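Local atomic coordinates of acireductone dioxygenase (Bacillus anthracis, PDB entry 4QGL), a protein that probably catalyses the metal-dependent oxygenation of an acireductone in methionine salvage, with iron or nickel at the active site deciding which products form. Residues 37-42 with 110-115; 79-84 with 162-167; 118-123 with 140-145. One frame throughout, in Å; residues are numbered along the deposited sequence.

All three contacts belong to one cupin domain built from two antiparallel sheets. Contacts 1 and 2 share the sheet ordered 33-36, 138-142, 109-113, 158-164, 79-85: contact 1 packs the loop after edge strand 33-36 against strand 109-113, and contact 2 pairs strand 158-164 with edge strand 79-85. Contact 3 spans from strand 138-142 of this sheet to strand 116-123 of the other. Their centres lie about 14 Å (1 and 2), 16 Å (2 and 3) and 17 Å (1 and 3) apart. Along the chain the segments of contacts 1 and 2 alternate, whereas both segments of contact 3 fall between those of contact 2. Contact 3 lies beside the metal site; contact 2 closes the sheet edge.

Contact 1 of 3, residues 37-42 with 110-115; sequences WNISKL and VRFIVS
Trp37 lays the six-membered part of its indole over the ring of Phe112 in an offset stack. The centroids are 4.3 Å apart and the planes are inclined by 29°, so the rings overlap without lying flat on each other. Trp37 CE3 sits over the centre of the phenyl ring, 3.3 Å from Phe112 CD1, while Trp37 CB lies by Phe112 CE1. The Phe112 side chain leaves strand 109-113 toward the loop, and its first torsion sets CG anti to the backbone N (chi1 167°). The indole nitrogen of Trp37 is engaged by Glu35, and helix 65-75 packs on the same side chain through Ile68 and Val71.

Ile39 opens a short 3-10 turn and points its side chain toward the strand. CG1 is anti to the backbone N (chi1 -171°), and from it CD1 comes to 3.9 Å from Phe112 CZ. The same methyl also lies 3.8 Å from Val114 O, linking the Phe112 ring to the corner of the chain that follows.

Leu42 N closes the turn with a 2.9 Å hydrogen bond to Ile39 O. Leu42 then crosses Val114 at about a right angle, its CD2 touching Val114 CG1 at 3.5 Å and CD1 lying a little farther from the same methyl. Phe64 meets Phe112 and also touches Leu42, extending this apolar patch.

No hydrogen bond joins the two segments; the union is one of side-chain packing. Val114 and Ser115 both face Val159 in a classic beta bulge, where the strand turns its corner. A loop with a 3-10 turn thus packs its apolar side chains onto one sheet of the cupin fold.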
ATOM      1  N   TRP A  37       2.718 -10.341   5.010  1.00 26.05           N
ATOM      2  CA  TRP A  37       2.542 -11.624   4.322  1.00 25.79           C
ATOM      3  C   TRP A  37       3.890 -12.172   3.920  1.00 25.85           C
ATOM      4  O   TRP A  37       4.871 -11.416   3.775  1.00 25.58           O
ATOM      5  CB  TRP A  37       1.716 -11.457   3.065  1.00 25.15           C
ATOM      6  CG  TRP A  37       0.357 -10.994   3.319  1.00 24.84           C
ATOM      7  CD1 TRP A  37      -0.267 -10.867   4.536  1.00 25.04           C
ATOM      8  CD2 TRP A  37      -0.597 -10.636   2.335  1.00 24.39           C
ATOM      9  NE1 TRP A  37      -1.561 -10.448   4.355  1.00 24.97           N
ATOM     10  CE2 TRP A  37      -1.788 -10.296   3.013  1.00 24.61           C
ATOM     11  CE3 TRP A  37      -0.566 -10.578   0.945  1.00 24.06           C
ATOM     12  CZ2 TRP A  37      -2.928  -9.905   2.344  1.00 24.52           C
ATOM     13  CZ3 TRP A  37      -1.681 -10.195   0.292  1.00 24.12           C
ATOM     14  CH2 TRP A  37      -2.860  -9.856   0.987  1.00 24.31           C
ATOM     15  N   ASN A  38       3.933 -13.485   3.701  1.00 26.23           N
ATOM     16  CA  ASN A  38       5.184 -14.172   3.483  1.00 26.34           C
ATOM     17  C   ASN A  38       5.642 -14.021   2.037  1.00 25.89           C
ATOM     18  O   ASN A  38       5.241 -14.744   1.138  1.00 25.91           O
ATOM     19  CB  ASN A  38       5.047 -15.607   3.921  1.00 27.15           C
ATOM     20  CG  ASN A  38       6.330 -16.364   3.763  1.00 27.69           C
ATOM     21  OD1 ASN A  38       7.376 -16.027   4.340  1.00 27.95           O
ATOM     22  ND2 ASN A  38       6.278 -17.365   2.953  1.00 27.99           N
ATOM     23  N   ILE A  39       6.483 -13.011   1.837  1.00 25.47           N
ATOM     24  CA  ILE A  39       6.888 -12.559   0.494  1.00 25.07           C
ATOM     25  C   ILE A  39       7.910 -13.534  -0.082  1.00 25.69           C
ATOM     26  O   ILE A  39       8.038 -13.628  -1.284  1.00 25.63           O
ATOM     27  CB  ILE A  39       7.325 -11.050   0.501  1.00 24.43           C
ATOM     28  CG1 ILE A  39       7.549 -10.495  -0.908  1.00 24.15           C
ATOM     29  CG2 ILE A  39       8.540 -10.783   1.368  1.00 24.62           C
ATOM     30  CD1 ILE A  39       6.272 -10.010  -1.554  1.00 23.77           C
ATOM     31  N   SER A  40       8.579 -14.299   0.781  1.00 26.46           N
ATOM     32  CA  SER A  40       9.498 -15.381   0.346  1.00 27.38           C
ATOM     33  C   SER A  40       8.828 -16.469  -0.500  1.00 27.95           C
ATOM     34  O   SER A  40       9.493 -17.221  -1.176  1.00 28.39           O
ATOM     35  CB  SER A  40      10.171 -16.064   1.545  1.00 28.01           C
ATOM     36  OG  SER A  40       9.246 -16.784   2.337  1.00 28.24           O
ATOM     37  N   LYS A  41       7.507 -16.553  -0.432  1.00 28.21           N
ATOM     38  CA  LYS A  41       6.735 -17.388  -1.362  1.00 28.94           C
ATOM     39  C   LYS A  41       6.798 -16.972  -2.813  1.00 28.97           C
ATOM     40  O   LYS A  41       6.586 -17.782  -3.679  1.00 29.72           O
ATOM     41  CB  LYS A  41       5.254 -17.342  -1.016  1.00 28.88           C
ATOM     42  CG  LYS A  41       4.821 -18.358   0.002  1.00 29.53           C
ATOM     43  CD  LYS A  41       3.638 -17.791   0.756  1.00 29.32           C
ATOM     44  CE  LYS A  41       2.507 -17.467  -0.206  1.00 29.13           C
ATOM     45  NZ  LYS A  41       1.243 -17.291   0.562  1.00 29.24           N
ATOM     46  N   LEU A  42       6.976 -15.697  -3.076  1.00 28.66           N
ATOM     47  CA  LEU A  42       6.931 -15.208  -4.428  1.00 28.71           C
ATOM     48  C   LEU A  42       8.071 -15.834  -5.189  1.00 29.52           C
ATOM     49  O   LEU A  42       9.199 -15.832  -4.727  1.00 29.70           O
ATOM     50  CB  LEU A  42       7.044 -13.675  -4.455  1.00 28.13           C
ATOM     51  CG  LEU A  42       6.724 -12.962  -5.781  1.00 28.05           C
ATOM     52  CD1 LEU A  42       5.228 -12.902  -6.038  1.00 27.82           C
ATOM     53  CD2 LEU A  42       7.307 -11.554  -5.810  1.00 27.64           C
ATOM     54  N   VAL A 110      -6.825  -0.496   0.222  1.00 25.21           N
ATOM     55  CA  VAL A 110      -5.998  -1.612   0.621  1.00 24.17           C
ATOM     56  C   VAL A 110      -4.969  -1.882  -0.447  1.00 23.12           C
ATOM     57  O   VAL A 110      -5.282  -1.934  -1.609  1.00 23.24           O
ATOM     58  CB  VAL A 110      -6.880  -2.833   0.794  1.00 24.76           C
ATOM     59  CG1 VAL A 110      -6.112  -3.997   1.398  1.00 24.69           C
ATOM     60  CG2 VAL A 110      -8.089  -2.466   1.643  1.00 25.35           C
ATOM     61  N   ARG A 111      -3.724  -2.023  -0.049  1.00 22.17           N
ATOM     62  CA  ARG A 111      -2.641  -2.266  -0.993  1.00 21.55           C
ATOM     63  C   ARG A 111      -1.706  -3.296  -0.377  1.00 21.18           C
ATOM     64  O   ARG A 111      -1.477  -3.254   0.827  1.00 21.09           O
ATOM     65  CB  ARG A 111      -1.862  -0.963  -1.296  1.00 21.14           C
ATOM     66  CG  ARG A 111      -2.640   0.116  -2.055  1.00 21.23           C
ATOM     67  CD  ARG A 111      -3.057  -0.338  -3.463  1.00 21.52           C
ATOM     68  NE  ARG A 111      -3.808   0.696  -4.183  1.00 21.77           N
ATOM     69  CZ  ARG A 111      -5.101   0.937  -4.029  1.00 22.10           C
ATOM     70  NH1 ARG A 111      -5.827   0.219  -3.192  1.00 22.27           N
ATOM     71  NH2 ARG A 111      -5.671   1.898  -4.719  1.00 22.42           N
ATOM     72  N   PHE A 112      -1.184  -4.225  -1.174  1.00 20.98           N
ATOM     73  CA  PHE A 112      -0.108  -5.089  -0.702  1.00 20.77           C
ATOM     74  C   PHE A 112       1.097  -4.897  -1.578  1.00 20.48           C
ATOM     75  O   PHE A 112       0.989  -5.023  -2.782  1.00 20.63           O
ATOM     76  CB  PHE A 112      -0.534  -6.537  -0.745  1.00 21.14           C
ATOM     77  CG  PHE A 112       0.597  -7.522  -0.581  1.00 21.19           C
ATOM     78  CD1 PHE A 112       1.151  -7.755   0.637  1.00 21.20           C
ATOM     79  CD2 PHE A 112       1.065  -8.242  -1.658  1.00 21.41           C
ATOM     80  CE1 PHE A 112       2.166  -8.673   0.784  1.00 21.45           C
ATOM     81  CE2 PHE A 112       2.079  -9.163  -1.525  1.00 21.57           C
ATOM     82  CZ  PHE A 112       2.636  -9.370  -0.296  1.00 21.58           C
ATOM     83  N   ILE A 113       2.251  -4.607  -1.013  1.00 20.14           N
ATOM     84  CA  ILE A 113       3.400  -4.373  -1.877  1.00 20.00           C
ATOM     85  C   ILE A 113       4.083  -5.682  -2.254  1.00 20.27           C
ATOM     86  O   ILE A 113       4.424  -6.497  -1.383  1.00 20.41           O
ATOM     87  CB  ILE A 113       4.430  -3.444  -1.228  1.00 19.82           C
ATOM     88  CG1 ILE A 113       3.793  -2.115  -0.761  1.00 19.61           C
ATOM     89  CG2 ILE A 113       5.586  -3.206  -2.174  1.00 19.94           C
ATOM     90  CD1 ILE A 113       2.648  -1.603  -1.606  1.00 19.56           C
ATOM     91  N   VAL A 114       4.265  -5.870  -3.554  1.00 20.43           N
ATOM     92  CA  VAL A 114       4.999  -7.001  -4.075  1.00 20.79           C
ATOM     93  C   VAL A 114       6.426  -6.660  -4.390  1.00 20.89           C
ATOM     94  O   VAL A 114       7.326  -7.393  -4.058  1.00 21.16           O
ATOM     95  CB  VAL A 114       4.398  -7.545  -5.376  1.00 21.10           C
ATOM     96  CG1 VAL A 114       5.018  -8.909  -5.695  1.00 21.56           C
ATOM     97  CG2 VAL A 114       2.877  -7.695  -5.293  1.00 21.11           C
ATOM     98  N   SER A 115       6.628  -5.543  -5.075  1.00 20.82           N
ATOM     99  CA  SER A 115       7.968  -5.032  -5.379  1.00 21.03           C
ATOM    100  C   SER A 115       8.035  -3.529  -5.214  1.00 20.79           C
ATOM    101  O   SER A 115       7.002  -2.884  -5.200  1.00 20.51           O
ATOM    102  CB  SER A 115       8.302  -5.382  -6.811  1.00 21.50           C
ATOM    103  OG  SER A 115       8.560  -6.773  -6.920  1.00 21.84           O
TER

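Contact 2 of 3, residues 79-84 with 162-167; sequences AHDVIS and RIFVTT
Asp81 and Arg162 meet with their flat ends nearly coplanar, the carboxylate and guanidinium planes differing by only 14°. Arg162 NH2 reaches Asp81 OD1 at 3.2 Å in a salt bridge, though the place of that oxygen is less sure. A second, weak hydrogen bond runs from the same nitrogen to Asp81 OD2. The arginine chain gets there by bending at chi2 and chi3 instead of extending. Over one face of its guanidinium lies Ile83, whose CG2 is 3.6 Å from Arg162 NH2, the two side chains crossing at about a right angle.

On the same face of the sheet as this pair, Phe164 folds back over the neighbouring strand. Its ring covers backbone, with Ala79 O 3.7 Å above the ring plane and over the centre. His80 and Ile163 form the intervening non-hydrogen-bonded pair, with side chains on the other face, where Ile163 packs against helix 65-75.

Beneath the side chains the strands run antiparallel. Ala79 and Phe164 exchange two backbone hydrogen bonds, as do Asp81 and Arg162, the latter including Arg162 N to Asp81 O at 2.9 Å. Arg162 also packs on Arg111, a residue predicted to be important for generating the substrate dianion. The carboxylate of Asp81 probably balances part of the charge of Arg162.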
ATOM      1  N   ALA A  79     -13.102  -7.471  -4.909  1.00 37.21           N
ATOM      2  CA  ALA A  79     -12.345  -7.602  -6.140  1.00 36.16           C
ATOM      3  C   ALA A  79     -10.907  -7.222  -5.901  1.00 34.67           C
ATOM      4  O   ALA A  79     -10.586  -6.587  -4.902  1.00 33.74           O
ATOM      5  CB  ALA A  79     -12.957  -6.692  -7.173  1.00 36.54           C
ATOM      6  N   HIS A  80     -10.042  -7.607  -6.825  1.00 34.44           N
ATOM      7  CA  HIS A  80      -8.604  -7.354  -6.701  1.00 33.46           C
ATOM      8  C   HIS A  80      -7.899  -7.399  -8.046  1.00 33.40           C
ATOM      9  O   HIS A  80      -8.339  -8.127  -8.963  1.00 34.17           O
ATOM     10  CB  HIS A  80      -7.941  -8.356  -5.745  1.00 33.32           C
ATOM     11  CG  HIS A  80      -8.361  -9.780  -5.944  1.00 34.50           C
ATOM     12  ND1 HIS A  80      -9.475 -10.325  -5.329  1.00 35.65           N
ATOM     13  CD2 HIS A  80      -7.809 -10.783  -6.670  1.00 34.98           C
ATOM     14  CE1 HIS A  80      -9.592 -11.595  -5.672  1.00 36.06           C
ATOM     15  NE2 HIS A  80      -8.592 -11.900  -6.483  1.00 35.80           N
ATOM     16  N   ASP A  81      -6.813  -6.632  -8.163  1.00 32.24           N
ATOM     17  CA  ASP A  81      -5.970  -6.695  -9.356  1.00 32.35           C
ATOM     18  C   ASP A  81      -4.551  -6.235  -9.093  1.00 30.97           C
ATOM     19  O   ASP A  81      -4.193  -5.975  -7.965  1.00 30.16           O
ATOM     20  CB  ASP A  81      -6.589  -5.915 -10.512  1.00 33.54           C
ATOM     21  CG  ASP A  81      -6.742  -4.430 -10.226  1.00 34.04           C
ATOM     22  OD1 ASP A  81      -6.021  -3.846  -9.360  1.00 33.51           O
ATOM     23  OD2 ASP A  81      -7.622  -3.849 -10.911  1.00 35.63           O
ATOM     24  N   VAL A  82      -3.746  -6.163 -10.138  1.00 30.51           N
ATOM     25  CA  VAL A  82      -2.364  -5.805  -9.978  1.00 29.87           C
ATOM     26  C   VAL A  82      -2.068  -4.594 -10.824  1.00 30.10           C
ATOM     27  O   VAL A  82      -2.438  -4.538 -11.976  1.00 30.84           O
ATOM     28  CB  VAL A  82      -1.428  -6.957 -10.359  1.00 29.76           C
ATOM     29  CG1 VAL A  82       0.023  -6.592 -10.111  1.00 29.14           C
ATOM     30  CG2 VAL A  82      -1.802  -8.206  -9.574  1.00 29.80           C
ATOM     31  N   ILE A  83      -1.396  -3.623 -10.228  1.00 29.65           N
ATOM     32  CA  ILE A  83      -0.875  -2.503 -10.988  1.00 29.96           C
ATOM     33  C   ILE A  83       0.639  -2.354 -10.808  1.00 29.32           C
ATOM     34  O   ILE A  83       1.194  -2.735  -9.794  1.00 28.34           O
ATOM     35  CB  ILE A  83      -1.665  -1.210 -10.680  1.00 30.10           C
ATOM     36  CG1 ILE A  83      -1.783  -0.940  -9.184  1.00 29.51           C
ATOM     37  CG2 ILE A  83      -3.081  -1.353 -11.232  1.00 30.85           C
ATOM     38  CD1 ILE A  83      -0.734  -0.020  -8.653  1.00 29.34           C
ATOM     39  N   SER A  84       1.299  -1.845 -11.832  1.00 29.89           N
ATOM     40  CA  SER A  84       2.680  -1.411 -11.684  1.00 29.99           C
ATOM     41  C   SER A  84       2.941  -0.027 -12.259  1.00 30.52           C
ATOM     42  O   SER A  84       2.389   0.331 -13.272  1.00 31.15           O
ATOM     43  CB  SER A  84       3.628  -2.422 -12.287  1.00 30.28           C
ATOM     44  OG  SER A  84       3.609  -2.351 -13.684  1.00 31.23           O
ATOM     45  N   ARG A 162      -4.160  -4.395  -5.506  1.00 23.66           N
ATOM     46  CA  ARG A 162      -5.168  -3.568  -4.919  1.00 24.33           C
ATOM     47  C   ARG A 162      -6.381  -4.410  -4.632  1.00 25.68           C
ATOM     48  O   ARG A 162      -6.868  -5.140  -5.509  1.00 26.30           O
ATOM     49  CB  ARG A 162      -5.565  -2.476  -5.874  1.00 24.63           C
ATOM     50  CG  ARG A 162      -4.399  -1.902  -6.631  1.00 24.39           C
ATOM     51  CD  ARG A 162      -4.854  -1.665  -8.042  1.00 25.15           C
ATOM     52  NE  ARG A 162      -5.368  -0.314  -8.216  1.00 25.29           N
ATOM     53  CZ  ARG A 162      -6.112   0.071  -9.243  1.00 25.98           C
ATOM     54  NH1 ARG A 162      -6.521   1.320  -9.309  1.00 26.18           N
ATOM     55  NH2 ARG A 162      -6.453  -0.782 -10.200  1.00 26.60           N
ATOM     56  N   ILE A 163      -6.875  -4.303  -3.407  1.00 26.57           N
ATOM     57  CA  ILE A 163      -8.101  -4.970  -3.042  1.00 28.26           C
ATOM     58  C   ILE A 163      -9.153  -3.891  -2.807  1.00 29.35           C
ATOM     59  O   ILE A 163      -8.896  -2.922  -2.162  1.00 29.18           O
ATOM     60  CB  ILE A 163      -7.879  -5.859  -1.802  1.00 28.42           C
ATOM     61  CG1 ILE A 163      -6.675  -6.779  -2.035  1.00 28.15           C
ATOM     62  CG2 ILE A 163      -9.106  -6.716  -1.517  1.00 29.39           C
ATOM     63  CD1 ILE A 163      -6.320  -7.645  -0.839  1.00 28.21           C
ATOM     64  N   PHE A 164     -10.327  -4.049  -3.371  1.00 31.52           N
ATOM     65  CA  PHE A 164     -11.365  -3.061  -3.240  1.00 33.22           C
ATOM     66  C   PHE A 164     -12.722  -3.708  -2.991  1.00 36.48           C
ATOM     67  O   PHE A 164     -12.915  -4.907  -3.214  1.00 36.69           O
ATOM     68  CB  PHE A 164     -11.412  -2.192  -4.493  1.00 33.15           C
ATOM     69  CG  PHE A 164     -11.017  -2.900  -5.764  1.00 33.20           C
ATOM     70  CD1 PHE A 164      -9.691  -3.103  -6.076  1.00 32.58           C
ATOM     71  CD2 PHE A 164     -11.976  -3.311  -6.685  1.00 34.33           C
ATOM     72  CE1 PHE A 164      -9.325  -3.740  -7.252  1.00 32.67           C
ATOM     73  CE2 PHE A 164     -11.613  -3.935  -7.875  1.00 34.47           C
ATOM     74  CZ  PHE A 164     -10.286  -4.157  -8.149  1.00 33.60           C
ATOM     75  N   VAL A 165     -13.650  -2.899  -2.506  1.00 40.62           N
ATOM     76  CA  VAL A 165     -15.077  -3.257  -2.429  1.00 45.54           C
ATOM     77  C   VAL A 165     -15.793  -3.164  -3.779  1.00 51.37           C
ATOM     78  O   VAL A 165     -16.467  -4.105  -4.220  1.00 55.28           O
ATOM     79  CB  VAL A 165     -15.818  -2.327  -1.464  1.00 45.82           C
ATOM     80  CG1 VAL A 165     -17.315  -2.425  -1.662  1.00 46.93           C
ATOM     81  CG2 VAL A 165     -15.417  -2.644  -0.026  1.00 45.76           C
ATOM     82  N   THR A 166     -15.696  -2.008  -4.413  1.00 57.19           N
ATOM     83  CA  THR A 166     -16.267  -1.808  -5.744  1.00 62.14           C
ATOM     84  C   THR A 166     -15.269  -0.998  -6.522  1.00 65.26           C
ATOM     85  O   THR A 166     -14.408  -0.327  -5.919  1.00 65.50           O
ATOM     86  CB  THR A 166     -17.575  -1.004  -5.674  1.00 63.93           C
ATOM     87  OG1 THR A 166     -17.393   0.141  -4.815  1.00 63.17           O
ATOM     88  CG2 THR A 166     -18.698  -1.868  -5.112  1.00 65.59           C
ATOM     89  N   THR A 167     -15.364  -1.017  -7.845  1.00 67.80           N
ATOM     90  CA  THR A 167     -14.534  -0.077  -8.582  1.00 69.96           C
ATOM     91  C   THR A 167     -14.904   1.365  -8.134  1.00 72.15           C
ATOM     92  O   THR A 167     -14.003   2.129  -7.745  1.00 68.87           O
ATOM     93  CB  THR A 167     -14.519  -0.346 -10.100  1.00 69.73           C
ATOM     94  OG1 THR A 167     -13.281  -0.989 -10.418  1.00 66.46           O
ATOM     95  CG2 THR A 167     -14.624   0.944 -10.927  1.00 70.45           C
TER

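Contact 3 of 3, residues 118-123 with 140-145; sequences GIFAIE and ISVPEN
Ile122 and Val142 make the nearest approach of this contact, Ile122 CD1 meeting Val142 CG2 at 4.1 Å as the two side chains cross. That valine methyl is shared: it also lies over one face of the Phe120 ring, 4.3 Å above the plane and offset toward the rim. Val142 CG2 is anti to the carbonyl carbon, the branch that faces both partners, while CG1 takes the position anti to the backbone N (chi1 168°). Ile140 completes the quartet. Its CG2 approaches Phe120 CD2 at 4.2 Å, and its CD1 meets Ile122 CD1 at 4.4 Å, so each side chain of one strand touches both of its counterparts on the other.

No hydrogen bond passes between the segments, because their strands belong to different sheets. The strand axes come no closer than 10.0 Å and are inclined by 36°, leaving the interval to be filled by side chains. This is the interior of the cupin barrel, where alternate residues point inward from two antiparallel sheets; Phe120 and Ile122 do so from strand 116-123, Ile140 and Val142 from strand 138-142.

Farther out, each strand is held by its own sheet. Phe120 and Ile122 pair by backbone hydrogen bonds with Val132 and Phe130, and Ala121 with Tyr149. On the other side Ile140 bonds to Arg111 through the backbone. Ser141 OG, outside the sheet pairing, hydrogen-bonds to Tyr77 OH of a loop. The hydrophobic group abuts the metal centre: Phe120, Ile122 and Val142 all touch His148, and Phe120 also packs on Glu109. These two ligands, with His103 and His105, hold a cadmium ion about 4 Å from the nearest atom of the Phe120 side chain, at the site predicted to take iron or nickel.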
ATOM      1  N   GLY A 118       6.457   2.374  -1.556  1.00 19.62           N
ATOM      2  CA  GLY A 118       5.535   3.491  -1.565  1.00 19.51           C
ATOM      3  C   GLY A 118       5.547   4.140  -0.210  1.00 19.46           C
ATOM      4  O   GLY A 118       6.085   3.581   0.735  1.00 19.53           O
ATOM      5  N   ILE A 119       4.986   5.341  -0.132  1.00 19.47           N
ATOM      6  CA  ILE A 119       4.765   6.002   1.138  1.00 19.49           C
ATOM      7  C   ILE A 119       3.320   6.442   1.189  1.00 19.39           C
ATOM      8  O   ILE A 119       2.886   7.171   0.326  1.00 19.45           O
ATOM      9  CB  ILE A 119       5.631   7.263   1.339  1.00 19.78           C
ATOM     10  CG1 ILE A 119       7.123   6.988   1.159  1.00 20.05           C
ATOM     11  CG2 ILE A 119       5.441   7.773   2.769  1.00 19.90           C
ATOM     12  CD1 ILE A 119       7.925   8.219   0.783  1.00 20.44           C
ATOM     13  N   PHE A 120       2.589   6.018   2.209  1.00 19.38           N
ATOM     14  CA  PHE A 120       1.313   6.628   2.497  1.00 19.50           C
ATOM     15  C   PHE A 120       1.438   7.646   3.597  1.00 19.99           C
ATOM     16  O   PHE A 120       2.005   7.362   4.643  1.00 20.17           O
ATOM     17  CB  PHE A 120       0.306   5.596   2.935  1.00 19.47           C
ATOM     18  CG  PHE A 120      -0.439   4.986   1.783  1.00 19.41           C
ATOM     19  CD1 PHE A 120      -1.451   5.690   1.173  1.00 19.56           C
ATOM     20  CD2 PHE A 120      -0.132   3.714   1.306  1.00 19.33           C
ATOM     21  CE1 PHE A 120      -2.127   5.157   0.105  1.00 19.66           C
ATOM     22  CE2 PHE A 120      -0.811   3.182   0.239  1.00 19.40           C
ATOM     23  CZ  PHE A 120      -1.809   3.909  -0.358  1.00 19.59           C
ATOM     24  N   ALA A 121       0.868   8.825   3.382  1.00 20.50           N
ATOM     25  CA  ALA A 121       0.895   9.882   4.393  1.00 21.10           C
ATOM     26  C   ALA A 121      -0.506  10.043   4.963  1.00 21.70           C
ATOM     27  O   ALA A 121      -1.406  10.499   4.261  1.00 21.73           O
ATOM     28  CB  ALA A 121       1.377  11.210   3.780  1.00 21.25           C
ATOM     29  N   ILE A 122      -0.680   9.728   6.244  1.00 22.47           N
ATOM     30  CA  ILE A 122      -2.022   9.625   6.819  1.00 23.19           C
ATOM     31  C   ILE A 122      -2.182  10.612   7.955  1.00 24.15           C
ATOM     32  O   ILE A 122      -1.286  10.781   8.804  1.00 24.47           O
ATOM     33  CB  ILE A 122      -2.328   8.180   7.264  1.00 23.20           C
ATOM     34  CG1 ILE A 122      -2.254   7.247   6.061  1.00 22.82           C
ATOM     35  CG2 ILE A 122      -3.738   8.077   7.835  1.00 23.70           C
ATOM     36  CD1 ILE A 122      -1.767   5.850   6.389  1.00 22.77           C
ATOM     37  N   GLU A 123      -3.319  11.297   7.931  1.00 24.99           N
ATOM     38  CA  GLU A 123      -3.651  12.272   8.962  1.00 25.94           C
ATOM     39  C   GLU A 123      -4.097  11.457  10.147  1.00 26.22           C
ATOM     40  O   GLU A 123      -5.090  10.746  10.068  1.00 26.49           O
ATOM     41  CB  GLU A 123      -4.767  13.213   8.508  1.00 26.64           C
ATOM     42  CG  GLU A 123      -5.152  14.293   9.500  1.00 27.76           C
ATOM     43  CD  GLU A 123      -6.202  15.260   8.919  1.00 28.74           C
ATOM     44  OE1 GLU A 123      -7.319  14.793   8.566  1.00 29.29           O
ATOM     45  OE2 GLU A 123      -5.929  16.496   8.782  1.00 29.51           O
ATOM     46  N   ILE A 140      -1.363  -3.032   3.789  1.00 21.00           N
ATOM     47  CA  ILE A 140      -1.876  -1.919   4.576  1.00 21.00           C
ATOM     48  C   ILE A 140      -3.293  -1.613   4.182  1.00 21.28           C
ATOM     49  O   ILE A 140      -3.616  -1.684   2.995  1.00 21.16           O
ATOM     50  CB  ILE A 140      -1.030  -0.621   4.427  1.00 20.53           C
ATOM     51  CG1 ILE A 140      -1.619   0.459   5.316  1.00 20.63           C
ATOM     52  CG2 ILE A 140      -0.969  -0.083   3.004  1.00 20.19           C
ATOM     53  CD1 ILE A 140      -0.828   1.716   5.278  1.00 20.36           C
ATOM     54  N   SER A 141      -4.147  -1.290   5.156  1.00 21.73           N
ATOM     55  CA  SER A 141      -5.476  -0.786   4.819  1.00 22.15           C
ATOM     56  C   SER A 141      -5.711   0.563   5.445  1.00 22.39           C
ATOM     57  O   SER A 141      -5.653   0.741   6.663  1.00 22.64           O
ATOM     58  CB  SER A 141      -6.642  -1.716   5.194  1.00 22.80           C
ATOM     59  OG  SER A 141      -7.887  -1.036   4.948  1.00 23.13           O
ATOM     60  N   VAL A 142      -6.020   1.496   4.564  1.00 22.51           N
ATOM     61  CA  VAL A 142      -6.186   2.830   4.918  1.00 22.78           C
ATOM     62  C   VAL A 142      -7.675   3.070   5.025  1.00 23.68           C
ATOM     63  O   VAL A 142      -8.384   3.009   4.019  1.00 23.98           O
ATOM     64  CB  VAL A 142      -5.563   3.724   3.844  1.00 22.41           C
ATOM     65  CG1 VAL A 142      -5.983   5.176   4.048  1.00 22.57           C
ATOM     66  CG2 VAL A 142      -4.042   3.584   3.847  1.00 21.91           C
ATOM     67  N   PRO A 143      -8.151   3.380   6.243  1.00 24.42           N
ATOM     68  CA  PRO A 143      -9.577   3.458   6.562  1.00 25.27           C
ATOM     69  C   PRO A 143     -10.373   4.534   5.813  1.00 25.59           C
ATOM     70  O   PRO A 143      -9.854   5.574   5.389  1.00 25.20           O
ATOM     71  CB  PRO A 143      -9.616   3.744   8.069  1.00 25.66           C
ATOM     72  CG  PRO A 143      -8.264   4.224   8.432  1.00 25.16           C
ATOM     73  CD  PRO A 143      -7.293   3.846   7.349  1.00 24.40           C
ATOM     74  N   GLU A 144     -11.661   4.240   5.687  1.00 26.41           N
ATOM     75  CA  GLU A 144     -12.568   5.121   5.036  1.00 26.88           C
ATOM     76  C   GLU A 144     -12.553   6.428   5.813  1.00 26.89           C
ATOM     77  O   GLU A 144     -12.398   6.434   7.031  1.00 27.20           O
ATOM     78  CB  GLU A 144     -13.978   4.488   4.946  1.00 27.94           C
ATOM     79  CG  GLU A 144     -14.773   4.433   6.238  1.00 28.86           C
ATOM     80  CD  GLU A 144     -16.194   3.892   6.015  1.00 30.09           C
ATOM     81  OE1 GLU A 144     -16.517   3.443   4.897  1.00 30.30           O
ATOM     82  OE2 GLU A 144     -17.017   3.921   6.956  1.00 31.07           O
ATOM     83  N   ASN A 145     -12.667   7.529   5.066  1.00 26.71           N
ATOM     84  CA  ASN A 145     -12.727   8.928   5.568  1.00 26.66           C
ATOM     85  C   ASN A 145     -11.420   9.526   6.077  1.00 25.55           C
ATOM     86  O   ASN A 145     -11.392  10.700   6.423  1.00 25.74           O
ATOM     87  CB  ASN A 145     -13.844   9.127   6.591  1.00 27.82           C
ATOM     88  CG  ASN A 145     -15.170   8.621   6.084  1.00 28.92           C
ATOM     89  OD1 ASN A 145     -15.435   8.645   4.868  1.00 29.20           O
ATOM     90  ND2 ASN A 145     -15.996   8.083   7.000  1.00 29.84           N
TER